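Long-range contacts in variable region-containing chitin-binding protein 3 (Branchiostoma floridae, PDB 1XT5), which probably binds chitin and may hydrolyse it as a whole protein, and is represented here by its V-type immunoglobulin domain, part of an amphioxus immune-type receptor: residues A[36-42]-A[108-114]; A[50-54]-A[77-81]; A[69-74]-A[86-90]. All coordinates share one frame; numbering follows the deposited sequence.

Contact 1. Residues A[36-42]-A[108-114]; sequences PPVISWL and WCQVAQW. With SO4 (sulfate ion), chain B.
CB of C109 sits over one face of the W41 indole. It lies 3.6 Å from the centroid of the six-membered ring, a CH-pi contact only 15° off the ring normal. SG of C109 stands obliquely to the same ring. With SG anti to the backbone N (chi1 -178°), the sulfur points on to SG of C26 in strand 22-31 and forms the disulfide. NE1 of W41 donates to P92 O.

I39 and V111 lie on the same inner face as W41 and C109. CG1 of V111 touches CG of P37 at 3.8 Å, and the two side chains run side by side. The opposite face carries V38, S40, L42, W108, Q110 and A112. Here CD1 of L42 meets OE1 of Q110 at 3.8 Å. One water donates to V38 O, accepts from NE2 of Q110 and is also hydrogen-bonded to OG of S40.

These are the C and F strands of an immunoglobulin V domain, with the tryptophan packed on the B–F disulfide, the core motif of the fold. The axes of 38-42 and 108-112 run antiparallel at 160°. Three hydrogen-bonded pairs, V38–A112, S40–Q110 and L42–W108, each exchange two backbone bonds. V38 N to A112 O measures 2.8 Å.

Beyond the strands, the W114 ring reaches back to the two prolines. NE1 makes a weak bond to P37 O at 3.1 Å, and P37 O is near the ring plane. P36 O instead sits over the ring face, and a water that donates to it accepts from W114 N. CG of P36 packs on CZ2 of W114 at 3.9 Å. Further out, NE2 of Q113 binds D33 and also donates to O2 of a sulfate at 3.0 Å. That ion, probably from the crystallisation liquor, is held as well by Q2, S3 and R117.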
ATOM      1  N   PRO A  36      -6.480 -10.883   9.767  1.00 14.27           N
ATOM      2  CA  PRO A  36      -5.766  -9.705   9.179  1.00 12.70           C
ATOM      3  C   PRO A  36      -5.133 -10.044   7.848  1.00 10.34           C
ATOM      4  O   PRO A  36      -4.603 -11.124   7.672  1.00 11.31           O
ATOM      5  CB  PRO A  36      -4.703  -9.406  10.233  1.00 14.63           C
ATOM      6  CG  PRO A  36      -4.569 -10.677  11.010  1.00 17.12           C
ATOM      7  CD  PRO A  36      -5.885 -11.372  11.006  1.00 16.64           C
ATOM      8  N   PRO A  37      -5.237  -9.161   6.857  1.00  8.44           N
ATOM      9  CA  PRO A  37      -4.593  -9.333   5.556  1.00  7.08           C
ATOM     10  C   PRO A  37      -3.172  -8.852   5.583  1.00  6.56           C
ATOM     11  O   PRO A  37      -2.604  -8.573   6.634  1.00  8.56           O
ATOM     12  CB  PRO A  37      -5.548  -8.550   4.639  1.00  7.39           C
ATOM     13  CG  PRO A  37      -5.911  -7.390   5.508  1.00  8.35           C
ATOM     14  CD  PRO A  37      -6.102  -7.957   6.887  1.00  9.01           C
ATOM     15  N   VAL A  38      -2.569  -8.782   4.413  1.00  5.97           N
ATOM     16  CA  VAL A  38      -1.239  -8.256   4.216  1.00  6.24           C
ATOM     17  C   VAL A  38      -1.264  -7.177   3.150  1.00  5.39           C
ATOM     18  O   VAL A  38      -1.876  -7.350   2.083  1.00  5.61           O
ATOM     19  CB  VAL A  38      -0.230  -9.374   3.947  1.00 10.62           C
ATOM     20  CG1 VAL A  38      -0.613 -10.315   2.846  1.00 12.53           C
ATOM     21  CG2 VAL A  38       1.145  -8.749   3.698  1.00 16.99           C
ATOM     22  N   ILE A  39      -0.652  -6.049   3.509  1.00  4.87           N
ATOM     23  CA  ILE A  39      -0.631  -4.851   2.676  1.00  5.40           C
ATOM     24  C   ILE A  39       0.699  -4.753   2.004  1.00  4.75           C
ATOM     25  O   ILE A  39       1.748  -4.853   2.670  1.00  5.90           O
ATOM     26  CB  ILE A  39      -0.826  -3.581   3.578  1.00  7.40           C
ATOM     27  CG1 ILE A  39      -2.225  -3.498   4.165  1.00  9.92           C
ATOM     28  CG2 ILE A  39      -0.437  -2.297   2.865  1.00  8.13           C
ATOM     29  CD1 ILE A  39      -2.836  -4.610   4.958  1.00 11.41           C
ATOM     30  N   SER A  40       0.706  -4.520   0.696  1.00  4.76           N
ATOM     31  CA  SER A  40       1.906  -4.246  -0.055  1.00  5.55           C
ATOM     32  C   SER A  40       1.710  -2.984  -0.890  1.00  5.43           C
ATOM     33  O   SER A  40       0.682  -2.825  -1.536  1.00  7.98           O
ATOM     34  CB  SER A  40       2.222  -5.397  -1.016  1.00  6.95           C
ATOM     35  OG  SER A  40       2.346  -6.626  -0.353  1.00  8.32           O
ATOM     36  N   TRP A  41       2.684  -2.097  -0.853  1.00  4.67           N
ATOM     37  CA  TRP A  41       2.783  -0.995  -1.824  1.00  4.50           C
ATOM     38  C   TRP A  41       3.934  -1.351  -2.730  1.00  4.53           C
ATOM     39  O   TRP A  41       5.049  -1.661  -2.281  1.00  5.51           O
ATOM     40  CB  TRP A  41       3.007   0.327  -1.125  1.00  4.86           C
ATOM     41  CG  TRP A  41       1.797   0.954  -0.541  1.00  4.72           C
ATOM     42  CD1 TRP A  41       1.311   0.854   0.733  1.00  4.88           C
ATOM     43  CD2 TRP A  41       0.859   1.809  -1.263  1.00  4.46           C
ATOM     44  NE1 TRP A  41       0.152   1.577   0.853  1.00  5.32           N
ATOM     45  CE2 TRP A  41      -0.125   2.185  -0.329  1.00  4.62           C
ATOM     46  CE3 TRP A  41       0.814   2.294  -2.576  1.00  4.95           C
ATOM     47  CZ2 TRP A  41      -1.170   3.051  -0.693  1.00  4.66           C
ATOM     48  CZ3 TRP A  41      -0.216   3.138  -2.926  1.00  4.98           C
ATOM     49  CH2 TRP A  41      -1.193   3.529  -1.992  1.00  4.77           C
ATOM     50  N   LEU A  42       3.659  -1.330  -4.039  1.00  4.34           N
ATOM     51  CA  LEU A  42       4.517  -1.844  -5.070  1.00  5.14           C
ATOM     52  C   LEU A  42       4.633  -0.778  -6.162  1.00  4.95           C
ATOM     53  O   LEU A  42       3.585  -0.352  -6.665  1.00  6.18           O
ATOM     54  CB  LEU A  42       3.931  -3.129  -5.642  1.00  6.18           C
ATOM     55  CG  LEU A  42       3.681  -4.252  -4.633  1.00  6.61           C
ATOM     56  CD1 LEU A  42       2.778  -5.333  -5.202  1.00  9.70           C
ATOM     57  CD2 LEU A  42       4.961  -4.827  -4.093  1.00 10.42           C
ATOM     58  N   TRP A 108       1.080   0.810  -6.544  1.00  4.32           N
ATOM     59  CA  TRP A 108      -0.030  -0.105  -6.348  1.00  3.68           C
ATOM     60  C   TRP A 108      -0.222  -0.358  -4.864  1.00  3.70           C
ATOM     61  O   TRP A 108       0.700  -0.791  -4.182  1.00  4.54           O
ATOM     62  CB  TRP A 108       0.275  -1.444  -7.048  1.00  4.22           C
ATOM     63  CG  TRP A 108       0.307  -1.280  -8.527  1.00  4.26           C
ATOM     64  CD1 TRP A 108       1.393  -0.904  -9.291  1.00  4.72           C
ATOM     65  CD2 TRP A 108      -0.789  -1.438  -9.423  1.00  4.46           C
ATOM     66  NE1 TRP A 108       1.031  -0.817 -10.602  1.00  5.49           N
ATOM     67  CE2 TRP A 108      -0.285  -1.135 -10.724  1.00  4.44           C
ATOM     68  CE3 TRP A 108      -2.100  -1.769  -9.296  1.00  4.68           C
ATOM     69  CZ2 TRP A 108      -1.100  -1.191 -11.840  1.00  5.94           C
ATOM     70  CZ3 TRP A 108      -2.909  -1.827 -10.397  1.00  5.81           C
ATOM     71  CH2 TRP A 108      -2.405  -1.537 -11.677  1.00  6.03           C
ATOM     72  N   CYS A 109      -1.465  -0.119  -4.406  1.00  3.99           N
ATOM     73  CA  CYS A 109      -1.913  -0.530  -3.082  1.00  4.01           C
ATOM     74  C   CYS A 109      -2.571  -1.903  -3.267  1.00  3.98           C
ATOM     75  O   CYS A 109      -3.618  -1.999  -3.885  1.00  4.57           O
ATOM     76  CB  CYS A 109      -2.903   0.480  -2.546  1.00  4.71           C
ATOM     77  SG  CYS A 109      -3.435   0.004  -0.877  1.00  5.45           S
ATOM     78  N   GLN A 110      -1.915  -2.923  -2.765  1.00  4.26           N
ATOM     79  CA  GLN A 110      -2.366  -4.299  -2.860  1.00  4.43           C
ATOM     80  C   GLN A 110      -2.699  -4.774  -1.449  1.00  4.51           C
ATOM     81  O   GLN A 110      -1.890  -4.640  -0.532  1.00  5.47           O
ATOM     82  CB  GLN A 110      -1.288  -5.172  -3.479  1.00  5.42           C
ATOM     83  CG  GLN A 110      -1.693  -6.635  -3.567  1.00  5.82           C
ATOM     84  CD  GLN A 110      -0.597  -7.414  -4.214  0.70  5.05           C
ATOM     85  OE1 GLN A 110      -0.446  -7.411  -5.422  0.70  6.79           O
ATOM     86  NE2 GLN A 110       0.251  -8.007  -3.415  0.70  6.09           N
ATOM     87  N   VAL A 111      -3.871  -5.378  -1.284  1.00  4.40           N
ATOM     88  CA  VAL A 111      -4.272  -5.943  -0.012  1.00  3.96           C
ATOM     89  C   VAL A 111      -4.718  -7.386  -0.300  1.00  4.10           C
ATOM     90  O   VAL A 111      -5.503  -7.630  -1.233  1.00  4.78           O
ATOM     91  CB  VAL A 111      -5.360  -5.128   0.686  1.00  4.66           C
ATOM     92  CG1 VAL A 111      -5.625  -5.679   2.094  1.00  6.02           C
ATOM     93  CG2 VAL A 111      -5.009  -3.657   0.766  1.00  5.75           C
ATOM     94  N   ALA A 112      -4.207  -8.338   0.474  1.00  4.67           N
ATOM     95  CA  ALA A 112      -4.446  -9.737   0.168  1.00  5.51           C
ATOM     96  C   ALA A 112      -4.590 -10.538   1.457  1.00  5.66           C
ATOM     97  O   ALA A 112      -3.945 -10.239   2.464  1.00  6.58           O
ATOM     98  CB  ALA A 112      -3.275 -10.338  -0.618  1.00  7.72           C
ATOM     99  N   GLN A 113      -5.388 -11.586   1.383  1.00  6.21           N
ATOM    100  CA  GLN A 113      -5.330 -12.607   2.397  1.00  6.65           C
ATOM    101  C   GLN A 113      -3.898 -13.125   2.556  1.00  6.04           C
ATOM    102  O   GLN A 113      -3.160 -13.169   1.571  1.00  7.50           O
ATOM    103  CB  GLN A 113      -6.198 -13.783   2.040  1.00  7.65           C
ATOM    104  CG  GLN A 113      -7.655 -13.441   1.928  1.00  8.91           C
ATOM    105  CD  GLN A 113      -8.450 -14.664   1.495  1.00 10.16           C
ATOM    106  OE1 GLN A 113      -8.183 -15.244   0.447  1.00 11.12           O
ATOM    107  NE2 GLN A 113      -9.397 -15.068   2.314  1.00 12.19           N
ATOM    108  N   TRP A 114      -3.522 -13.555   3.735  1.00  6.54           N
ATOM    109  CA  TRP A 114      -2.184 -14.113   3.939  1.00  7.71           C
ATOM    110  C   TRP A 114      -1.928 -15.323   3.036  1.00  7.77           C
ATOM    111  O   TRP A 114      -0.797 -15.523   2.602  1.00  8.96           O
ATOM    112  CB  TRP A 114      -1.972 -14.574   5.367  1.00 10.03           C
ATOM    113  CG  TRP A 114      -1.826 -13.486   6.368  1.00  9.82           C
ATOM    114  CD1 TRP A 114      -1.901 -12.151   6.209  1.00 10.89           C
ATOM    115  CD2 TRP A 114      -1.562 -13.665   7.772  1.00  8.89           C
ATOM    116  NE1 TRP A 114      -1.698 -11.480   7.358  1.00 10.10           N
ATOM    117  CE2 TRP A 114      -1.492 -12.405   8.373  1.00  9.31           C
ATOM    118  CE3 TRP A 114      -1.370 -14.796   8.570  1.00  9.38           C
ATOM    119  CZ2 TRP A 114      -1.254 -12.199   9.733  1.00  9.83           C
ATOM    120  CZ3 TRP A 114      -1.134 -14.615   9.907  1.00  9.55           C
ATOM    121  CH2 TRP A 114      -1.077 -13.360  10.473  1.00 10.03           C
TER
HETATM  122  S   SO4 B 201     -12.097 -18.346   1.359  0.80 12.36           S
HETATM  123  O1  SO4 B 201     -11.862 -19.713   2.009  0.80 16.18           O
HETATM  124  O2  SO4 B 201     -11.244 -17.366   2.047  0.80 13.16           O
HETATM  125  O3  SO4 B 201     -13.443 -17.963   1.387  0.80 12.97           O
HETATM  126  O4  SO4 B 201     -11.658 -18.470  -0.027  0.80 12.80           O
HETATM  127  O   HOH W   1      -5.169 -13.280   6.026  1.00 10.84           O
HETATM  128  O   HOH W   2      -0.143  -7.818  -0.285  1.00  8.56           O

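Contact 2. Residues A[50-54]-A[77-81]; sequences STKVF and FGDFL
One backbone hydrogen bond joins V53 to F77, with F77 N donating to V53 O at 3.0 Å. The N-H comes in from above the carbonyl plane, 44° out of it, so it does not follow a lone pair. Next to this bond, CB of F77 meets K52 O at 3.5 Å. V53 and F54 both face W41 of the neighbouring strand 38-44, which makes a classic beta bulge. After F77 the other segment leaves the strand direction in a tight turn. F80 N bonds back to F77 O at 2.9 Å, and a short 3-10 segment covers residues 79-80. The contact thus joins the C' strand of the V domain to the loop that follows strand 72-76.

K52 crosses one face of the F77 ring. Its chain bends at the third torsion (chi3 82°), and this brings CE over the ring, 3.6 Å from the centroid. NZ lies 4.1 Å from the same centroid and off-centre, a cation-pi contact. CB of K52 rests against CG and CD1 of F77. The rim of this ring runs along the backbone instead, with CE1 close to the carbonyl carbon of F54.

V53 packs on the second ring. CG2 lies over one face of F80, 3.9 Å from the centroid, a CH-pi contact. CG1 comes close to CG of F80. T51 meets this ring at its edge, with CG2 4.3 Å from CE1. Elsewhere the F80 ring touches K43, D103 and Y107, while V53 also packs on W41, A84 and Y107.

The two rings therefore sit in different settings. F80 is buried in an apolar packing with V53. F77 is partly exposed and carries the exposed lysine, whose charge is probably eased by the ring and by solvent.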
ATOM      1  N   SER A  50       7.118  -4.825 -10.651  1.00  9.37           N
ATOM      2  CA  SER A  50       7.240  -3.762  -9.677  1.00  8.05           C
ATOM      3  C   SER A  50       8.444  -3.990  -8.800  1.00  8.25           C
ATOM      4  O   SER A  50       9.086  -5.023  -8.787  1.00 11.22           O
ATOM      5  CB  SER A  50       5.963  -3.684  -8.808  1.00  7.91           C
ATOM      6  OG  SER A  50       5.891  -4.864  -8.023  1.00 10.06           O
ATOM      7  N   THR A  51       8.741  -2.972  -7.997  1.00  7.80           N
ATOM      8  CA  THR A  51       9.678  -3.051  -6.903  1.00  8.56           C
ATOM      9  C   THR A  51       8.936  -2.748  -5.596  1.00  7.66           C
ATOM     10  O   THR A  51       7.966  -1.978  -5.545  1.00  7.43           O
ATOM     11  CB  THR A  51      10.893  -2.140  -7.112  1.00 11.95           C
ATOM     12  OG1 THR A  51      11.949  -2.510  -6.226  1.00 16.15           O
ATOM     13  CG2 THR A  51      10.550  -0.704  -6.895  1.00 12.44           C
ATOM     14  N   LYS A  52       9.371  -3.376  -4.503  1.00  7.90           N
ATOM     15  CA  LYS A  52       8.721  -3.196  -3.215  1.00  7.79           C
ATOM     16  C   LYS A  52       8.965  -1.839  -2.649  1.00  6.23           C
ATOM     17  O   LYS A  52      10.108  -1.375  -2.554  1.00  8.98           O
ATOM     18  CB  LYS A  52       9.216  -4.283  -2.227  1.00 11.77           C
ATOM     19  CG  LYS A  52       8.777  -5.670  -2.597  1.00 15.26           C
ATOM     20  CD  LYS A  52       9.513  -6.664  -1.687  1.00 17.58           C
ATOM     21  CE  LYS A  52       8.825  -6.794  -0.346  0.70 18.04           C
ATOM     22  NZ  LYS A  52       9.169  -8.035   0.381  0.70 21.01           N
ATOM     23  N   VAL A  53       7.886  -1.220  -2.138  1.00  5.63           N
ATOM     24  CA  VAL A  53       7.970   0.035  -1.379  1.00  5.45           C
ATOM     25  C   VAL A  53       7.793  -0.244   0.122  1.00  5.04           C
ATOM     26  O   VAL A  53       8.574   0.177   0.958  1.00  6.07           O
ATOM     27  CB  VAL A  53       6.963   1.058  -1.897  1.00  6.05           C
ATOM     28  CG1 VAL A  53       6.999   2.314  -1.076  1.00  6.74           C
ATOM     29  CG2 VAL A  53       7.222   1.319  -3.382  1.00  6.81           C
ATOM     30  N   PHE A  54       6.712  -0.941   0.444  1.00  5.46           N
ATOM     31  CA  PHE A  54       6.278  -1.187   1.789  1.00  5.53           C
ATOM     32  C   PHE A  54       5.558  -2.523   1.831  1.00  5.59           C
ATOM     33  O   PHE A  54       4.812  -2.852   0.913  1.00  6.12           O
ATOM     34  CB  PHE A  54       5.356  -0.058   2.269  1.00  6.25           C
ATOM     35  CG  PHE A  54       4.780  -0.262   3.667  1.00  6.88           C
ATOM     36  CD1 PHE A  54       5.444   0.275   4.767  1.00  8.45           C
ATOM     37  CD2 PHE A  54       3.608  -0.983   3.853  1.00  7.29           C
ATOM     38  CE1 PHE A  54       4.934   0.054   6.042  1.00  9.62           C
ATOM     39  CE2 PHE A  54       3.109  -1.233   5.132  1.00  8.05           C
ATOM     40  CZ  PHE A  54       3.800  -0.677   6.184  1.00  9.21           C
ATOM     41  N   PHE A  77      11.338  -0.628   1.918  1.00  7.40           N
ATOM     42  CA  PHE A  77      12.340  -1.354   1.158  1.00  7.91           C
ATOM     43  C   PHE A  77      13.134  -0.511   0.200  1.00  7.76           C
ATOM     44  O   PHE A  77      12.665   0.490  -0.338  1.00  8.04           O
ATOM     45  CB  PHE A  77      11.690  -2.512   0.339  1.00  8.10           C
ATOM     46  CG  PHE A  77      11.043  -3.561   1.198  1.00  7.77           C
ATOM     47  CD1 PHE A  77       9.722  -3.424   1.580  1.00  8.03           C
ATOM     48  CD2 PHE A  77      11.772  -4.680   1.604  1.00  9.52           C
ATOM     49  CE1 PHE A  77       9.088  -4.341   2.374  1.00  9.55           C
ATOM     50  CE2 PHE A  77      11.142  -5.593   2.409  1.00 10.53           C
ATOM     51  CZ  PHE A  77       9.827  -5.428   2.787  1.00 10.37           C
ATOM     52  N   GLY A  78      14.394  -0.948  -0.056  1.00 10.07           N
ATOM     53  CA  GLY A  78      15.140  -0.385  -1.148  1.00 10.99           C
ATOM     54  C   GLY A  78      15.331   1.110  -0.984  1.00 10.00           C
ATOM     55  O   GLY A  78      15.692   1.610   0.079  1.00 11.00           O
ATOM     56  N   ASP A  79      15.138   1.824  -2.095  1.00 10.27           N
ATOM     57  CA  ASP A  79      15.318   3.244  -2.082  1.00 11.33           C
ATOM     58  C   ASP A  79      14.301   3.964  -1.212  1.00 10.14           C
ATOM     59  O   ASP A  79      14.432   5.153  -1.000  1.00 13.75           O
ATOM     60  CB  ASP A  79      15.216   3.744  -3.534  1.00 14.43           C
ATOM     61  CG  ASP A  79      16.450   3.373  -4.340  1.00 17.02           C
ATOM     62  OD1 ASP A  79      17.500   3.012  -3.843  1.00 19.39           O
ATOM     63  OD2 ASP A  79      16.253   3.477  -5.549  1.00 24.35           O
ATOM     64  N   PHE A  80      13.270   3.268  -0.756  1.00  8.42           N
ATOM     65  CA  PHE A  80      12.217   3.850   0.055  1.00  7.92           C
ATOM     66  C   PHE A  80      12.422   3.645   1.534  1.00  8.28           C
ATOM     67  O   PHE A  80      11.630   4.125   2.320  1.00  8.57           O
ATOM     68  CB  PHE A  80      10.828   3.281  -0.344  1.00  7.51           C
ATOM     69  CG  PHE A  80      10.593   3.431  -1.854  1.00 10.37           C
ATOM     70  CD1 PHE A  80      10.925   2.376  -2.682  1.00 11.88           C
ATOM     71  CD2 PHE A  80      10.097   4.592  -2.328  1.00 13.04           C
ATOM     72  CE1 PHE A  80      10.815   2.479  -4.051  1.00 15.39           C
ATOM     73  CE2 PHE A  80       9.953   4.740  -3.734  1.00 16.29           C
ATOM     74  CZ  PHE A  80      10.314   3.668  -4.524  1.00 17.03           C
ATOM     75  N   LEU A  81      13.448   2.880   1.882  1.00  9.40           N
ATOM     76  CA  LEU A  81      13.672   2.552   3.286  1.00 10.95           C
ATOM     77  C   LEU A  81      13.863   3.824   4.036  1.00 11.05           C
ATOM     78  O   LEU A  81      14.673   4.670   3.687  1.00 13.74           O
ATOM     79  CB  LEU A  81      14.866   1.601   3.443  1.00 13.61           C
ATOM     80  CG  LEU A  81      14.965   0.851   4.758  0.50 13.61           C
ATOM     81  CD1 LEU A  81      15.903  -0.366   4.591  0.50 16.27           C
ATOM     82  CD2 LEU A  81      15.431   1.661   5.947  0.50 21.64           C
TER

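Contact 3. Residues A[69-74]-A[86-90]; sequences ESDSYK and VANLA
E69 and K74 meet the 86-90 segment through polar bonds. L89 N donates to E69 OE2 at 2.9 Å, on the syn side and 17° out of the carboxylate plane. K74 NZ donates to V86 O at 2.8 Å and lies in that carbonyl plane.

A salt bridge links the two side chains. K74 NZ reaches E69 OE2 at 2.7 Å through the anti lone pair. One oxygen is thus gripped by two donors. The E69 chain bends at its second torsion (chi2 72°), while the K74 chain is extended beyond CG, and their ends converge beside the 86-90 backbone. The other oxygen, OE1, bonds to Y58 OH. S72, the first residue of strand 72-76, closes the turn before it: its OG donates to E69 O at 2.7 Å.

Apolar contacts centre on L89. Its CG lies 3.7 Å from CE of K74, and its CD1 lies 3.9 Å from CB of S72. The K74 and L89 side chains pass alongside each other, running opposite ways.

The contact joins the C'' strand and the turn leading into it to the loop between strands 84-86 and 94-96. The lysine charge and the two donors on OE2 probably favour an ionised carboxylate.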
ATOM      1  N   GLU A  69      -2.163  -1.755  16.281  1.00 10.17           N
ATOM      2  CA  GLU A  69      -1.165  -1.148  15.429  1.00  9.57           C
ATOM      3  C   GLU A  69       0.269  -1.360  15.889  1.00 10.75           C
ATOM      4  O   GLU A  69       1.170  -1.586  15.072  1.00 12.94           O
ATOM      5  CB  GLU A  69      -1.446   0.336  15.242  1.00 10.08           C
ATOM      6  CG  GLU A  69      -0.956   0.858  13.903  1.00  8.93           C
ATOM      7  CD  GLU A  69      -1.788   0.397  12.731  1.00  7.42           C
ATOM      8  OE1 GLU A  69      -3.007   0.274  12.865  1.00 10.04           O
ATOM      9  OE2 GLU A  69      -1.190   0.159  11.644  1.00  7.42           O
ATOM     10  N   SER A  70       0.453  -1.362  17.214  1.00 12.37           N
ATOM     11  CA  SER A  70       1.746  -1.632  17.822  1.00 14.73           C
ATOM     12  C   SER A  70       2.224  -3.056  17.728  1.00 15.12           C
ATOM     13  O   SER A  70       3.419  -3.329  17.963  1.00 24.54           O
ATOM     14  CB  SER A  70       1.737  -1.166  19.312  1.00 17.42           C
ATOM     15  OG  SER A  70       0.855  -2.038  20.086  1.00 19.77           O
ATOM     16  N   ASP A  71       1.354  -3.993  17.384  1.00 10.88           N
ATOM     17  CA  ASP A  71       1.675  -5.404  17.263  1.00 10.73           C
ATOM     18  C   ASP A  71       1.474  -5.771  15.789  1.00  8.58           C
ATOM     19  O   ASP A  71       0.490  -6.354  15.397  1.00  8.89           O
ATOM     20  CB  ASP A  71       0.780  -6.249  18.140  1.00 12.37           C
ATOM     21  CG  ASP A  71       1.277  -7.693  18.201  1.00 14.63           C
ATOM     22  OD1 ASP A  71       2.352  -7.994  17.678  1.00 15.00           O
ATOM     23  OD2 ASP A  71       0.522  -8.456  18.845  1.00 21.30           O
ATOM     24  N   SER A  72       2.447  -5.364  14.982  1.00  9.02           N
ATOM     25  CA  SER A  72       2.350  -5.494  13.552  1.00  7.37           C
ATOM     26  C   SER A  72       3.754  -5.604  12.976  1.00  7.63           C
ATOM     27  O   SER A  72       4.714  -5.102  13.563  1.00 10.21           O
ATOM     28  CB  SER A  72       1.634  -4.302  12.920  1.00  7.64           C
ATOM     29  OG  SER A  72       2.319  -3.101  13.146  1.00  9.50           O
ATOM     30  N   TYR A  73       3.820  -6.149  11.787  1.00  6.79           N
ATOM     31  CA  TYR A  73       4.986  -6.098  10.897  1.00  6.73           C
ATOM     32  C   TYR A  73       4.805  -4.916   9.961  1.00  6.25           C
ATOM     33  O   TYR A  73       3.764  -4.816   9.330  1.00  6.41           O
ATOM     34  CB  TYR A  73       5.050  -7.389  10.067  1.00  8.28           C
ATOM     35  CG  TYR A  73       6.015  -7.289   8.901  1.00  8.12           C
ATOM     36  CD1 TYR A  73       7.346  -7.072   9.078  1.00  8.51           C
ATOM     37  CD2 TYR A  73       5.523  -7.430   7.591  1.00  7.98           C
ATOM     38  CE1 TYR A  73       8.222  -6.985   8.011  1.00  9.37           C
ATOM     39  CE2 TYR A  73       6.412  -7.344   6.523  1.00  8.75           C
ATOM     40  CZ  TYR A  73       7.741  -7.123   6.704  1.00  9.11           C
ATOM     41  OH  TYR A  73       8.587  -7.049   5.613  1.00 10.46           O
ATOM     42  N   LYS A  74       5.827  -4.067   9.882  1.00  6.05           N
ATOM     43  CA  LYS A  74       5.843  -2.964   8.933  1.00  6.18           C
ATOM     44  C   LYS A  74       7.257  -2.806   8.434  1.00  6.51           C
ATOM     45  O   LYS A  74       8.172  -2.696   9.259  1.00  9.10           O
ATOM     46  CB  LYS A  74       5.358  -1.660   9.557  1.00  6.81           C
ATOM     47  CG  LYS A  74       3.917  -1.682   9.999  1.00  7.08           C
ATOM     48  CD  LYS A  74       3.414  -0.311  10.441  1.00  6.92           C
ATOM     49  CE  LYS A  74       1.978  -0.370  10.866  1.00  6.40           C
ATOM     50  NZ  LYS A  74       1.380   0.924  11.222  1.00  7.88           N
ATOM     51  N   VAL A  86       3.158   3.456   6.594  1.00  5.85           N
ATOM     52  CA  VAL A  86       1.717   3.271   6.596  1.00  5.43           C
ATOM     53  C   VAL A  86       1.266   3.356   8.035  1.00  5.38           C
ATOM     54  O   VAL A  86       1.535   2.450   8.824  1.00  6.60           O
ATOM     55  CB  VAL A  86       1.320   1.939   5.919  1.00  6.10           C
ATOM     56  CG1 VAL A  86      -0.179   1.696   6.028  1.00  6.78           C
ATOM     57  CG2 VAL A  86       1.691   1.946   4.443  1.00  5.95           C
ATOM     58  N   ALA A  87       0.572   4.433   8.393  1.00  5.48           N
ATOM     59  CA  ALA A  87       0.183   4.665   9.786  1.00  6.06           C
ATOM     60  C   ALA A  87      -0.887   3.696  10.274  1.00  5.54           C
ATOM     61  O   ALA A  87      -0.925   3.400  11.482  1.00  7.11           O
ATOM     62  CB  ALA A  87      -0.338   6.088   9.960  1.00  7.57           C
ATOM     63  N   ASN A  88      -1.757   3.274   9.388  1.00  5.89           N
ATOM     64  CA  ASN A  88      -2.924   2.473   9.777  1.00  6.12           C
ATOM     65  C   ASN A  88      -3.098   1.364   8.761  1.00  5.14           C
ATOM     66  O   ASN A  88      -3.557   1.602   7.647  1.00  5.85           O
ATOM     67  CB  ASN A  88      -4.171   3.364   9.811  1.00  7.85           C
ATOM     68  CG  ASN A  88      -5.402   2.620  10.267  0.80  8.29           C
ATOM     69  OD1 ASN A  88      -5.496   1.475  10.344  0.80 10.30           O
ATOM     70  ND2 ASN A  88      -6.507   3.359  10.451  0.80 13.89           N
ATOM     71  N   LEU A  89      -2.724   0.117   9.132  1.00  5.79           N
ATOM     72  CA  LEU A  89      -2.811  -0.946   8.153  1.00  5.62           C
ATOM     73  C   LEU A  89      -4.212  -1.264   7.733  1.00  5.72           C
ATOM     74  O   LEU A  89      -4.426  -1.821   6.638  1.00  6.71           O
ATOM     75  CB  LEU A  89      -2.101  -2.200   8.693  1.00  6.18           C
ATOM     76  CG  LEU A  89      -0.593  -2.126   8.786  1.00  6.08           C
ATOM     77  CD1 LEU A  89      -0.048  -3.269   9.606  1.00  7.43           C
ATOM     78  CD2 LEU A  89       0.065  -2.101   7.421  1.00 10.63           C
ATOM     79  N   ALA A  90      -5.208  -0.940   8.541  1.00  6.15           N
ATOM     80  CA  ALA A  90      -6.609  -1.138   8.188  1.00  6.78           C
ATOM     81  C   ALA A  90      -7.094  -0.083   7.205  1.00  6.09           C
ATOM     82  O   ALA A  90      -8.195  -0.288   6.626  1.00  7.43           O
ATOM     83  CB  ALA A  90      -7.508  -1.102   9.427  1.00  8.83           C
TER

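From the N terminus the chain first enters 36-42, on strand 38-44. Contact 1 closes the longest loop, back from 108-114, and both other contacts fall within it. Segment 50-54, on strand 50-58, comes next and meets the loop 77-81 in contact 2. Residues 69-74 precede that return and meet 86-90 in contact 3, so contacts 2 and 3 cross. Contact 1 joins two inner strands of one sheet. Contact 2 joins the next strand, 50-58, to the loop after strand 72-76. Contact 3 ties the edge strand 72-76 to the loop between strands 84-86 and 94-96 of the other sheet. F54 packs on V86, K74 and L89, and W41 touches V86, linking the three sites.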